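Local structure of hypothetical protein PH1897 (Pyrococcus horikoshii, 1VDW) at residues T5-A10 against E126-K131; S56-L61 against V101-F106. The protein probably hydrolyses fructose 1,6-bisphosphate to fructose 6-phosphate and phosphate with magnesium, as a homodimer of the inositol monophosphatase superfamily. All coordinates share one frame; numbering follows the deposited sequence.

Interaction 1: T5-A10 against E126-K131; sequences TWRKIA and EGIPGK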
loop_
_atom_site.group_PDB
_atom_site.type_symbol
_atom_site.label_atom_id
_atom_site.label_comp_id
_atom_site.label_asym_id
_atom_site.label_seq_id
_atom_site.Cartn_x
_atom_site.Cartn_y
_atom_site.Cartn_z
ATOM N N THR A 5 -14.023 -17.024 -23.911
ATOM C CA THR A 5 -13.495 -18.228 -23.286
ATOM C C THR A 5 -12.347 -17.921 -22.320
ATOM O O THR A 5 -12.169 -18.612 -21.319
ATOM C CB THR A 5 -13.028 -19.252 -24.349
ATOM O OG1 THR A 5 -12.034 -18.659 -25.192
ATOM C CG2 THR A 5 -14.210 -19.696 -25.203
ATOM N N TRP A 6 -11.569 -16.884 -22.615
ATOM C CA TRP A 6 -10.468 -16.517 -21.732
ATOM C C TRP A 6 -11.007 -15.934 -20.430
ATOM O O TRP A 6 -10.420 -16.118 -19.363
ATOM C CB TRP A 6 -9.536 -15.515 -22.418
ATOM C CG TRP A 6 -8.721 -16.136 -23.511
ATOM C CD1 TRP A 6 -8.788 -15.856 -24.849
ATOM C CD2 TRP A 6 -7.743 -17.171 -23.365
ATOM N NE1 TRP A 6 -7.911 -16.653 -25.541
ATOM C CE2 TRP A 6 -7.253 -17.466 -24.658
ATOM C CE3 TRP A 6 -7.224 -17.871 -22.268
ATOM C CZ2 TRP A 6 -6.276 -18.443 -24.883
ATOM C CZ3 TRP A 6 -6.249 -18.843 -22.493
ATOM C CH2 TRP A 6 -5.784 -19.115 -23.792
ATOM N N ARG A 7 -12.135 -15.238 -20.513
ATOM C CA ARG A 7 -12.730 -14.657 -19.320
ATOM C C ARG A 7 -13.211 -15.771 -18.388
ATOM O O ARG A 7 -13.177 -15.630 -17.166
ATOM C CB ARG A 7 -13.869 -13.710 -19.712
ATOM C CG ARG A 7 -13.402 -12.584 -20.637
ATOM C CD ARG A 7 -14.500 -11.585 -20.961
ATOM N NE ARG A 7 -14.813 -10.708 -19.835
ATOM C CZ ARG A 7 -15.693 -9.714 -19.891
ATOM N NH1 ARG A 7 -16.349 -9.471 -21.019
ATOM N NH2 ARG A 7 -15.912 -8.956 -18.826
ATOM N N LYS A 8 -13.644 -16.889 -18.968
ATOM C CA LYS A 8 -14.094 -18.033 -18.175
ATOM C C LYS A 8 -12.887 -18.593 -17.423
ATOM O O LYS A 8 -12.980 -18.990 -16.260
ATOM C CB LYS A 8 -14.698 -19.106 -19.096
ATOM C CG LYS A 8 -15.248 -20.352 -18.396
ATOM C CD LYS A 8 -14.187 -21.426 -18.179
ATOM C CE LYS A 8 -14.799 -22.692 -17.584
ATOM N NZ LYS A 8 -13.786 -23.764 -17.367
ATOM N N ILE A 9 -11.743 -18.617 -18.095
ATOM C CA ILE A 9 -10.520 -19.109 -17.481
ATOM C C ILE A 9 -10.113 -18.206 -16.312
ATOM O O ILE A 9 -9.631 -18.687 -15.286
ATOM C CB ILE A 9 -9.382 -19.182 -18.522
ATOM C CG1 ILE A 9 -9.746 -20.219 -19.589
ATOM C CG2 ILE A 9 -8.065 -19.538 -17.844
ATOM C CD1 ILE A 9 -8.724 -20.374 -20.682
ATOM N N ALA A 10 -10.319 -16.902 -16.467
ATOM C CA ALA A 10 -9.977 -15.958 -15.405
ATOM C C ALA A 10 -10.759 -16.311 -14.141
ATOM O O ALA A 10 -10.220 -16.281 -13.032
ATOM C CB ALA A 10 -10.297 -14.536 -15.842
ATOM N N GLU A 126 -10.121 -6.061 -16.001
ATOM C CA GLU A 126 -9.983 -6.697 -17.300
ATOM C C GLU A 126 -9.681 -5.666 -18.371
ATOM O O GLU A 126 -10.186 -4.544 -18.340
ATOM C CB GLU A 126 -11.261 -7.451 -17.675
ATOM C CG GLU A 126 -11.602 -8.593 -16.743
ATOM C CD GLU A 126 -12.906 -9.261 -17.122
ATOM O OE1 GLU A 126 -12.869 -10.333 -17.767
ATOM O OE2 GLU A 126 -13.965 -8.699 -16.785
ATOM N N GLY A 127 -8.843 -6.062 -19.319
ATOM C CA GLY A 127 -8.490 -5.188 -20.417
ATOM C C GLY A 127 -8.771 -5.931 -21.703
ATOM O O GLY A 127 -8.287 -7.045 -21.905
ATOM N N ILE A 128 -9.581 -5.321 -22.559
ATOM C CA ILE A 128 -9.933 -5.923 -23.835
ATOM C C ILE A 128 -9.621 -4.907 -24.920
ATOM O O ILE A 128 -10.415 -4.003 -25.183
ATOM C CB ILE A 128 -11.432 -6.280 -23.890
ATOM C CG1 ILE A 128 -11.798 -7.160 -22.691
ATOM C CG2 ILE A 128 -11.744 -6.995 -25.202
ATOM C CD1 ILE A 128 -13.289 -7.432 -22.545
ATOM N N PRO A 129 -8.440 -5.026 -25.545
ATOM C CA PRO A 129 -8.049 -4.092 -26.603
ATOM C C PRO A 129 -9.130 -3.978 -27.671
ATOM O O PRO A 129 -9.640 -4.986 -28.164
ATOM C CB PRO A 129 -6.758 -4.704 -27.136
ATOM C CG PRO A 129 -6.164 -5.328 -25.900
ATOM C CD PRO A 129 -7.366 -6.002 -25.284
ATOM N N GLY A 130 -9.485 -2.746 -28.011
ATOM C CA GLY A 130 -10.505 -2.533 -29.018
ATOM C C GLY A 130 -11.903 -2.455 -28.438
ATOM O O GLY A 130 -12.863 -2.186 -29.160
ATOM N N LYS A 131 -12.031 -2.694 -27.135
ATOM C CA LYS A 131 -13.335 -2.628 -26.491
ATOM C C LYS A 131 -13.288 -1.727 -25.264
ATOM O O LYS A 131 -14.079 -0.791 -25.141
ATOM C CB LYS A 131 -13.818 -4.023 -26.093
ATOM C CG LYS A 131 -15.226 -4.017 -25.514
ATOM C CD LYS A 131 -15.712 -5.410 -25.180
ATOM C CE LYS A 131 -17.112 -5.368 -24.585
ATOM N NZ LYS A 131 -18.096 -4.727 -25.501
HETATM O O HOH W 1 -13.719 -12.878 -16.468
#
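Arg7 and Glu126 form a two-pronged salt bridge between helix 3-20 and strand 123-128, part of the large mixed sheet of the inositol monophosphatase fold. The arginine engages the carboxylate side-on. Arg7 NE donates to Glu126 OE1 at 2.9 Å, and Arg7 NH2 donates to Glu126 OE2 at 2.8 Å. Both oxygens are met on their syn side by donors well out of the carboxylate plane, and the guanidinium and carboxylate planes stand 56° apart. Neither hydrogen bond is straight, the N-H...O angles being near 150°. The two side chains cross at about a right angle. Glu126 reaches out extended beyond CG, whereas Arg7 bends at its third torsion (chi3 74°), which turns NE and NH2 to the acid. Ile128 CD1 lies over one face of the guanidinium, toward its rim, 4.0 Å from Arg7 NH1. Glu126 OE1 is also hydrogen-bonded to the hydroxyl of Tyr113 on the adjacent strand 110-118. A lysine in place of Arg7 would probably lose the paired grip, leaving one carboxylate oxygen without its charged mate. A water joins helix and strand a second time, donating to Arg7 O at 2.9 Å and to Glu126 OE1 at 3.0 Å.

Interaction 2: S56-L61 against V101-F106; sequences SKFKDL and VSVAIF
The ring of Phe58 meets Val103 and Ile105 obliquely. This is helix-on-sheet packing in the inositol monophosphatase fold: helix 45-60 lies against the large mixed sheet, here at strand 100-107. The contact is wholly apolar, and all three side chains are buried. The far end of the ring does the touching. Phe58 CZ reaches Val103 CG1 at 3.8 Å, the two side chains approaching from opposite directions. Next to CZ on the ring, Phe58 CE1 comes up to the CD1 methyl of Ile105. That residue does not aim its CB bond straight at the helix, but its chain bends back (chi1 -49°, chi2 -66°) and brings CD1 nearer. Val103 and Ile105 are two apart on the strand, so both serve the same side of the sheet. Ile13 of helix 3-20 and Val81 of strand 79-84 also touch Phe58. On the sheet, Val103 packs between its strand neighbours Val83 and Phe115. Its side chain is about 7 Å from that of Asp84, a predicted magnesium ligand, so the contact lies near the probable metal site. The looser of the two ring contacts is Phe58 CE1 to Ile105 CD1, at 4.2 Å.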
loop_
_atom_site.group_PDB
_atom_site.type_symbol
_atom_site.label_atom_id
_atom_site.label_comp_id
_atom_site.label_asym_id
_atom_site.label_seq_id
_atom_site.Cartn_x
_atom_site.Cartn_y
_atom_site.Cartn_z
ATOM N N SER A 56 0.026 -24.603 -14.598
ATOM C CA SER A 56 -0.521 -25.871 -15.064
ATOM C C SER A 56 -1.775 -25.614 -15.891
ATOM O O SER A 56 -2.000 -26.253 -16.919
ATOM C CB SER A 56 -0.863 -26.772 -13.876
ATOM O OG SER A 56 -1.865 -26.186 -13.064
ATOM N N LYS A 57 -2.585 -24.666 -15.437
ATOM C CA LYS A 57 -3.824 -24.306 -16.116
ATOM C C LYS A 57 -3.585 -23.971 -17.586
ATOM O O LYS A 57 -4.225 -24.533 -18.476
ATOM C CB LYS A 57 -4.461 -23.106 -15.410
ATOM C CG LYS A 57 -5.799 -22.663 -15.976
ATOM C CD LYS A 57 -6.904 -23.658 -15.658
ATOM C CE LYS A 57 -8.270 -23.088 -16.016
ATOM N NZ LYS A 57 -9.380 -24.025 -15.685
ATOM N N PHE A 58 -2.652 -23.060 -17.840
ATOM C CA PHE A 58 -2.347 -22.651 -19.204
ATOM C C PHE A 58 -1.540 -23.684 -19.977
ATOM O O PHE A 58 -1.716 -23.835 -21.187
ATOM C CB PHE A 58 -1.623 -21.304 -19.188
ATOM C CG PHE A 58 -2.489 -20.169 -18.719
ATOM C CD1 PHE A 58 -3.571 -19.746 -19.484
ATOM C CD2 PHE A 58 -2.250 -19.549 -17.499
ATOM C CE1 PHE A 58 -4.406 -18.722 -19.042
ATOM C CE2 PHE A 58 -3.079 -18.524 -17.045
ATOM C CZ PHE A 58 -4.161 -18.110 -17.819
ATOM N N LYS A 59 -0.662 -24.402 -19.285
ATOM C CA LYS A 59 0.143 -25.426 -19.939
ATOM C C LYS A 59 -0.775 -26.504 -20.505
ATOM O O LYS A 59 -0.607 -26.940 -21.644
ATOM C CB LYS A 59 1.126 -26.056 -18.947
ATOM C CG LYS A 59 2.027 -27.117 -19.563
ATOM C CD LYS A 59 2.977 -27.713 -18.537
ATOM C CE LYS A 59 3.846 -28.799 -19.154
ATOM N NZ LYS A 59 4.677 -28.280 -20.276
ATOM N N ASP A 60 -1.755 -26.921 -19.705
ATOM C CA ASP A 60 -2.699 -27.953 -20.122
ATOM C C ASP A 60 -3.590 -27.509 -21.278
ATOM O O ASP A 60 -4.154 -28.343 -21.985
ATOM C CB ASP A 60 -3.572 -28.393 -18.943
ATOM C CG ASP A 60 -2.762 -28.992 -17.808
ATOM O OD1 ASP A 60 -1.653 -29.504 -18.070
ATOM O OD2 ASP A 60 -3.240 -28.964 -16.654
ATOM N N LEU A 61 -3.728 -26.199 -21.463
ATOM C CA LEU A 61 -4.544 -25.670 -22.551
ATOM C C LEU A 61 -3.781 -25.739 -23.865
ATOM O O LEU A 61 -4.352 -25.539 -24.937
ATOM C CB LEU A 61 -4.945 -24.222 -22.272
ATOM C CG LEU A 61 -6.048 -24.013 -21.236
ATOM C CD1 LEU A 61 -6.175 -22.532 -20.928
ATOM C CD2 LEU A 61 -7.365 -24.570 -21.763
ATOM N N VAL A 101 -2.915 -11.312 -9.027
ATOM C CA VAL A 101 -2.611 -12.283 -10.070
ATOM C C VAL A 101 -2.661 -11.444 -11.349
ATOM O O VAL A 101 -3.600 -10.666 -11.544
ATOM C CB VAL A 101 -3.675 -13.383 -10.163
ATOM C CG1 VAL A 101 -3.373 -14.298 -11.346
ATOM C CG2 VAL A 101 -3.702 -14.183 -8.877
ATOM N N SER A 102 -1.662 -11.600 -12.210
ATOM C CA SER A 102 -1.577 -10.827 -13.453
ATOM C C SER A 102 -1.433 -11.751 -14.660
ATOM O O SER A 102 -0.495 -12.545 -14.722
ATOM C CB SER A 102 -0.370 -9.882 -13.369
ATOM O OG SER A 102 -0.160 -9.178 -14.579
ATOM N N VAL A 103 -2.353 -11.640 -15.616
ATOM C CA VAL A 103 -2.325 -12.486 -16.809
ATOM C C VAL A 103 -2.621 -11.696 -18.077
ATOM O O VAL A 103 -3.629 -11.000 -18.157
ATOM C CB VAL A 103 -3.378 -13.623 -16.712
ATOM C CG1 VAL A 103 -3.458 -14.383 -18.031
ATOM C CG2 VAL A 103 -3.028 -14.572 -15.586
ATOM N N ALA A 104 -1.738 -11.809 -19.068
ATOM C CA ALA A 104 -1.928 -11.146 -20.356
ATOM C C ALA A 104 -1.925 -12.236 -21.430
ATOM O O ALA A 104 -1.033 -13.086 -21.461
ATOM C CB ALA A 104 -0.813 -10.148 -20.614
ATOM N N ILE A 105 -2.939 -12.207 -22.290
ATOM C CA ILE A 105 -3.099 -13.193 -23.360
ATOM C C ILE A 105 -2.818 -12.574 -24.716
ATOM O O ILE A 105 -3.400 -11.549 -25.077
ATOM C CB ILE A 105 -4.532 -13.744 -23.401
ATOM C CG1 ILE A 105 -4.972 -14.178 -22.002
ATOM C CG2 ILE A 105 -4.613 -14.905 -24.383
ATOM C CD1 ILE A 105 -4.214 -15.341 -21.447
ATOM N N PHE A 106 -1.950 -13.219 -25.484
ATOM C CA PHE A 106 -1.590 -12.706 -26.799
ATOM C C PHE A 106 -1.948 -13.655 -27.923
ATOM O O PHE A 106 -1.661 -14.852 -27.852
ATOM C CB PHE A 106 -0.087 -12.432 -26.850
ATOM C CG PHE A 106 0.350 -11.311 -25.957
ATOM C CD1 PHE A 106 0.471 -10.019 -26.456
ATOM C CD2 PHE A 106 0.609 -11.535 -24.605
ATOM C CE1 PHE A 106 0.844 -8.971 -25.629
ATOM C CE2 PHE A 106 0.984 -10.487 -23.769
ATOM C CZ PHE A 106 1.102 -9.204 -24.282
#

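How the interactions relate
From the N terminus, helix 3-20 comes first and supplies residues 5-10. Helix 45-60 follows with residues 56-61, then strand 100-107 with residues 101-106. Interaction 2 closes here, over 39 intervening residues. The chain runs on through strand 110-118 to residues 126-131, where interaction 1 closes a longer loop of 115 residues. The shorter loop lies entirely within the longer one, so the two nest and do not cross. Both contacts join a helix to the same mixed sheet, and their centres are 12 Å apart. Trp6 links them: its CE2 packs on Ile105 CG2 at 3.7 Å, and its CZ3 on Phe58 CE1 at 3.9 Å.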